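Local coordinates for tyrosinase (Aspergillus oryzae, PDB 6JU8), which probably oxidises L-tyrosine and L-dopa to L-dopaquinone with molecular oxygen, using a pair of copper ions, at residues 196-208 with 229-241. The protein carries 1 engineered substitution. Sequence-based numbering, arbitrary orientation. Where two conformers were deposited one is given.
Sequences PLYRFQMQTLMGT and LPFDKCQSTTKYG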
loop_
_atom_site.group_PDB
_atom_site.type_symbol
_atom_site.label_atom_id
_atom_site.label_comp_id
_atom_site.label_asym_id
_atom_site.label_seq_id
_atom_site.Cartn_x
_atom_site.Cartn_y
_atom_site.Cartn_z
ATOM N N PRO A 196 10.492 7.628 -7.148
ATOM C CA PRO A 196 10.243 6.992 -8.455
ATOM C C PRO A 196 10.544 5.490 -8.467
ATOM O O PRO A 196 10.217 4.839 -9.470
ATOM C CB PRO A 196 11.167 7.763 -9.405
ATOM C CG PRO A 196 12.331 8.115 -8.494
ATOM C CD PRO A 196 11.693 8.489 -7.180
ATOM N N LEU A 197 11.120 4.960 -7.375
ATOM C CA LEU A 197 11.323 3.518 -7.292
ATOM C C LEU A 197 10.129 2.797 -6.680
ATOM O O LEU A 197 10.062 1.554 -6.707
ATOM C CB LEU A 197 12.580 3.198 -6.484
ATOM C CG LEU A 197 13.895 3.617 -7.147
ATOM C CD1 LEU A 197 14.994 3.518 -6.112
ATOM C CD2 LEU A 197 14.159 2.764 -8.376
ATOM N N TYR A 198 9.178 3.532 -6.117
ATOM C CA TYR A 198 8.058 2.894 -5.418
ATOM C C TYR A 198 7.035 2.279 -6.352
ATOM O O TYR A 198 6.416 1.275 -6.046
ATOM C CB TYR A 198 7.408 3.955 -4.545
ATOM C CG TYR A 198 6.240 3.639 -3.680
ATOM C CD1 TYR A 198 6.375 2.804 -2.567
ATOM C CD2 TYR A 198 4.986 4.192 -3.915
ATOM C CE1 TYR A 198 5.313 2.515 -1.735
ATOM C CE2 TYR A 198 3.904 3.923 -3.085
ATOM C CZ TYR A 198 4.081 3.081 -2.004
ATOM O OH TYR A 198 3.007 2.817 -1.179
ATOM N N ARG A 199 6.842 2.928 -7.501
ATOM C CA ARG A 199 5.828 2.545 -8.457
ATOM C C ARG A 199 6.066 3.352 -9.726
ATOM O O ARG A 199 6.863 4.306 -9.681
ATOM C CB ARG A 199 4.388 2.765 -7.978
ATOM C CG ARG A 199 4.016 4.194 -7.650
ATOM C CD ARG A 199 3.437 4.998 -8.806
ATOM N NE ARG A 199 2.905 6.271 -8.266
ATOM C CZ ARG A 199 1.688 6.351 -7.748
ATOM N NH1 ARG A 199 0.925 5.259 -7.719
ATOM N NH2 ARG A 199 1.244 7.495 -7.259
ATOM N N PHE A 200 5.363 2.991 -10.796
ATOM C CA PHE A 200 5.325 3.843 -11.980
ATOM C C PHE A 200 3.862 4.014 -12.381
ATOM O O PHE A 200 3.104 3.031 -12.393
ATOM C CB PHE A 200 6.142 3.240 -13.127
ATOM C CG PHE A 200 5.965 4.014 -14.430
ATOM C CD1 PHE A 200 6.509 5.285 -14.557
ATOM C CD2 PHE A 200 5.280 3.458 -15.486
ATOM C CE1 PHE A 200 6.345 5.999 -15.734
ATOM C CE2 PHE A 200 5.103 4.162 -16.684
ATOM C CZ PHE A 200 5.663 5.426 -16.796
ATOM N N GLN A 201 3.481 5.249 -12.705
ATOM C CA GLN A 201 2.129 5.447 -13.213
ATOM C C GLN A 201 2.150 6.401 -14.401
ATOM O O GLN A 201 3.060 7.232 -14.527
ATOM C CB GLN A 201 1.167 5.959 -12.138
ATOM C CG GLN A 201 1.454 7.381 -11.664
ATOM C CD GLN A 201 0.405 7.859 -10.669
ATOM O OE1 GLN A 201 -0.700 7.319 -10.623
ATOM N NE2 GLN A 201 0.759 8.839 -9.863
ATOM N N MET A 202 1.137 6.215 -15.237
ATOM C CA MET A 202 0.893 7.195 -16.295
ATOM C C MET A 202 -0.118 8.207 -15.790
ATOM O O MET A 202 -0.530 8.232 -14.623
ATOM C CB MET A 202 0.432 6.474 -17.568
ATOM C CG MET A 202 1.510 5.570 -18.203
ATOM S SD MET A 202 2.956 6.514 -18.758
ATOM C CE MET A 202 2.422 6.922 -20.426
ATOM N N GLN A 203 -0.542 9.117 -16.644
ATOM C CA GLN A 203 -1.489 10.177 -16.247
ATOM C C GLN A 203 -2.929 9.797 -16.587
ATOM O O GLN A 203 -3.877 10.570 -16.374
ATOM C CB GLN A 203 -1.107 11.480 -16.954
ATOM C CG GLN A 203 0.203 12.094 -16.492
ATOM C CD GLN A 203 0.632 13.246 -17.384
ATOM O OE1 GLN A 203 1.465 13.060 -18.280
ATOM N NE2 GLN A 203 0.077 14.433 -17.166
ATOM N N THR A 204 -3.104 8.595 -17.140
ATOM C CA THR A 204 -4.425 8.053 -17.441
ATOM C C THR A 204 -4.353 6.543 -17.235
ATOM O O THR A 204 -3.272 6.001 -16.982
ATOM C CB THR A 204 -4.855 8.384 -18.879
ATOM O OG1 THR A 204 -6.180 7.936 -19.194
ATOM C CG2 THR A 204 -3.912 7.742 -19.881
ATOM N N LEU A 205 -5.472 5.845 -17.350
ATOM C CA LEU A 205 -5.418 4.387 -17.330
ATOM C C LEU A 205 -4.593 3.901 -18.511
ATOM O O LEU A 205 -4.714 4.426 -19.617
ATOM C CB LEU A 205 -6.820 3.785 -17.382
ATOM C CG LEU A 205 -7.801 4.199 -16.277
ATOM C CD1 LEU A 205 -9.097 3.412 -16.448
ATOM C CD2 LEU A 205 -7.226 4.038 -14.892
ATOM N N MET A 206 -3.737 2.911 -18.260
ATOM C CA MET A 206 -2.797 2.533 -19.317
ATOM C C MET A 206 -3.495 1.932 -20.533
ATOM O O MET A 206 -2.926 1.955 -21.636
ATOM C CB MET A 206 -1.730 1.575 -18.795
ATOM C CG MET A 206 -0.837 2.231 -17.747
ATOM S SD MET A 206 0.639 1.209 -17.477
ATOM C CE MET A 206 1.100 1.801 -15.846
ATOM N N GLY A 207 -4.718 1.429 -20.390
ATOM C CA GLY A 207 -5.469 0.890 -21.508
ATOM C C GLY A 207 -6.021 1.964 -22.440
ATOM O O GLY A 207 -6.604 1.597 -23.473
ATOM N N THR A 208 -5.858 3.243 -22.090
ATOM C CA THR A 208 -6.409 4.316 -22.925
ATOM C C THR A 208 -5.346 5.224 -23.517
ATOM O O THR A 208 -5.658 6.301 -24.049
ATOM C CB THR A 208 -7.457 5.148 -22.150
ATOM O OG1 THR A 208 -6.866 5.806 -21.031
ATOM C CG2 THR A 208 -8.553 4.231 -21.634
ATOM N N LEU A 229 -5.949 -10.575 -16.905
ATOM C CA LEU A 229 -5.478 -9.651 -15.850
ATOM C C LEU A 229 -5.710 -8.236 -16.316
ATOM O O LEU A 229 -5.261 -7.898 -17.419
ATOM C CB LEU A 229 -3.975 -9.896 -15.635
ATOM C CG LEU A 229 -3.577 -11.312 -15.186
ATOM C CD1 LEU A 229 -2.072 -11.412 -14.988
ATOM C CD2 LEU A 229 -4.328 -11.635 -13.905
ATOM N N PRO A 230 -6.427 -7.430 -15.536
ATOM C CA PRO A 230 -6.913 -6.132 -16.040
ATOM C C PRO A 230 -5.925 -4.978 -16.022
ATOM O O PRO A 230 -6.220 -3.878 -15.537
ATOM C CB PRO A 230 -8.088 -5.826 -15.104
ATOM C CG PRO A 230 -7.684 -6.454 -13.786
ATOM C CD PRO A 230 -6.976 -7.730 -14.196
ATOM N N PHE A 231 -4.746 -5.186 -16.608
ATOM C CA PHE A 231 -3.698 -4.164 -16.648
ATOM C C PHE A 231 -4.139 -2.972 -17.486
ATOM O O PHE A 231 -3.580 -1.891 -17.270
ATOM C CB PHE A 231 -2.395 -4.766 -17.157
ATOM C CG PHE A 231 -1.829 -5.772 -16.189
ATOM C CD1 PHE A 231 -1.480 -5.430 -14.893
ATOM C CD2 PHE A 231 -1.643 -7.094 -16.577
ATOM C CE1 PHE A 231 -0.942 -6.346 -14.023
ATOM C CE2 PHE A 231 -1.059 -8.009 -15.722
ATOM C CZ PHE A 231 -0.670 -7.642 -14.443
ATOM N N ASP A 232 -5.111 -3.115 -18.380
ATOM C CA ASP A 232 -5.666 -1.968 -19.077
ATOM C C ASP A 232 -6.387 -0.996 -18.146
ATOM O O ASP A 232 -6.539 0.182 -18.489
ATOM C CB ASP A 232 -6.636 -2.453 -20.176
ATOM C CG ASP A 232 -7.725 -3.398 -19.711
ATOM O OD1 ASP A 232 -7.513 -4.210 -18.790
ATOM O OD2 ASP A 232 -8.855 -3.331 -20.267
ATOM N N LYS A 233 -6.801 -1.463 -16.972
ATOM C CA LYS A 233 -7.569 -0.673 -16.010
ATOM C C LYS A 233 -6.697 -0.057 -14.929
ATOM O O LYS A 233 -7.194 0.586 -14.003
ATOM C CB LYS A 233 -8.655 -1.527 -15.353
ATOM C CG LYS A 233 -9.623 -2.167 -16.320
ATOM C CD LYS A 233 -10.355 -1.156 -17.176
ATOM C CE LYS A 233 -11.385 -1.820 -18.084
ATOM N NZ LYS A 233 -12.113 -0.762 -18.850
ATOM N N CYS A 234 -5.371 -0.257 -15.037
ATOM C CA CYS A 234 -4.439 0.333 -14.100
ATOM C C CYS A 234 -3.869 1.648 -14.599
ATOM O O CYS A 234 -3.421 1.734 -15.752
ATOM C CB CYS A 234 -3.236 -0.596 -13.883
ATOM S SG CYS A 234 -3.698 -2.237 -13.296
ATOM N N GLN A 235 -3.840 2.641 -13.715
ATOM C CA GLN A 235 -3.028 3.834 -13.958
ATOM C C GLN A 235 -1.613 3.635 -13.402
ATOM O O GLN A 235 -0.643 4.060 -14.045
ATOM C CB GLN A 235 -3.688 5.078 -13.333
ATOM C CG GLN A 235 -2.891 6.342 -13.578
ATOM C CD GLN A 235 -3.642 7.608 -13.185
ATOM O OE1 GLN A 235 -4.849 7.657 -13.022
ATOM N NE2 GLN A 235 -2.862 8.679 -13.131
ATOM N N SER A 236 -1.516 3.011 -12.244
ATOM C CA SER A 236 -0.261 2.723 -11.552
ATOM C C SER A 236 0.059 1.234 -11.612
ATOM O O SER A 236 -0.826 0.394 -11.577
ATOM C CB SER A 236 -0.394 3.139 -10.083
ATOM O OG SER A 236 0.812 2.875 -9.378
ATOM N N THR A 237 1.350 0.934 -11.604
ATOM C CA THR A 237 1.770 -0.434 -11.309
ATOM C C THR A 237 1.375 -0.797 -9.870
ATOM O O THR A 237 1.225 0.100 -9.027
ATOM C CB THR A 237 3.291 -0.592 -11.499
ATOM O OG1 THR A 237 4.001 0.333 -10.645
ATOM C CG2 THR A 237 3.701 -0.291 -12.931
ATOM N N THR A 238 1.160 -2.078 -9.643
ATOM C CA THR A 238 0.775 -2.583 -8.337
ATOM C C THR A 238 1.508 -3.877 -8.026
ATOM O O THR A 238 1.853 -4.634 -8.936
ATOM C CB THR A 238 -0.745 -2.745 -8.235
ATOM O OG1 THR A 238 -1.132 -3.197 -6.920
ATOM C CG2 THR A 238 -1.305 -3.759 -9.231
ATOM N N LYS A 239 1.735 -4.120 -6.745
ATOM C CA LYS A 239 2.158 -5.428 -6.219
ATOM C C LYS A 239 0.965 -6.006 -5.476
ATOM O O LYS A 239 0.573 -5.385 -4.458
ATOM C CB LYS A 239 3.388 -5.308 -5.308
ATOM C CG LYS A 239 4.600 -4.636 -5.970
ATOM C CD LYS A 239 5.590 -4.212 -4.865
ATOM C CE LYS A 239 6.867 -3.601 -5.438
ATOM N NZ LYS A 239 6.561 -2.425 -6.294
ATOM N N TYR A 240 0.353 -7.072 -5.953
ATOM C CA TYR A 240 -0.753 -7.802 -5.347
ATOM C C TYR A 240 -2.094 -7.080 -5.364
ATOM O O TYR A 240 -3.074 -7.652 -4.867
ATOM C CB TYR A 240 -0.443 -8.224 -3.889
ATOM C CG TYR A 240 0.548 -9.358 -3.799
ATOM C CD1 TYR A 240 1.918 -9.114 -3.906
ATOM C CD2 TYR A 240 0.127 -10.690 -3.597
ATOM C CE1 TYR A 240 2.857 -10.128 -3.818
ATOM C CE2 TYR A 240 1.068 -11.704 -3.533
ATOM C CZ TYR A 240 2.424 -11.425 -3.641
ATOM O OH TYR A 240 3.308 -12.491 -3.574
ATOM N N GLY A 241 -2.210 -5.862 -5.896
ATOM C CA GLY A 241 -3.465 -5.131 -5.729
ATOM C C GLY A 241 -4.611 -5.443 -6.664
ATOM O O GLY A 241 -5.688 -4.847 -6.460
HETATM O O HOH W 1 8.893 -1.028 -6.977
HETATM O O HOH W 2 6.791 -0.666 -4.049
#
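Gln201 and Ser236 form a single antiparallel beta bridge between two loops of the tyrosinase central domain, one following strand 190-194, the other following strand 225-229. Thr237 N gives a nearly straight bond to Phe200 O (2.8 Å), and Met202 N reaches Gln235 O on the other side of the bridge. The Thr237 hydroxyl lies between its own N and carbonyl carbon (chi1 58°), which sets OG1 to accept from Phe200 N, 3.0 Å away and almost in line. Gln235 stretches its extended chain along 202-204 so that NE2 donates to Met202 O (2.8 Å), which lies 21° out of the Gln235 amide plane. Arg199 bends at chi2 (91°), bringing NH1 to Ser236 OG and to a salt bridge with Asp253, while the amide CD of Gln201 sits 3.5 Å above the centre of the guanidinium. Where the 3-10 turns meet, Met206 N bonds to Cys234 O and Gly207 N to Asp232 O, and Leu205 CD2 rests on Lys233 O. Lys239, whose charge is paired with Asp369, lies about 10 Å, side chain to side chain, from copper ligand His336; its NZ donates to two waters, one held by Leu197 O, the other, 2.9 Å from NZ, near Tyr198 O.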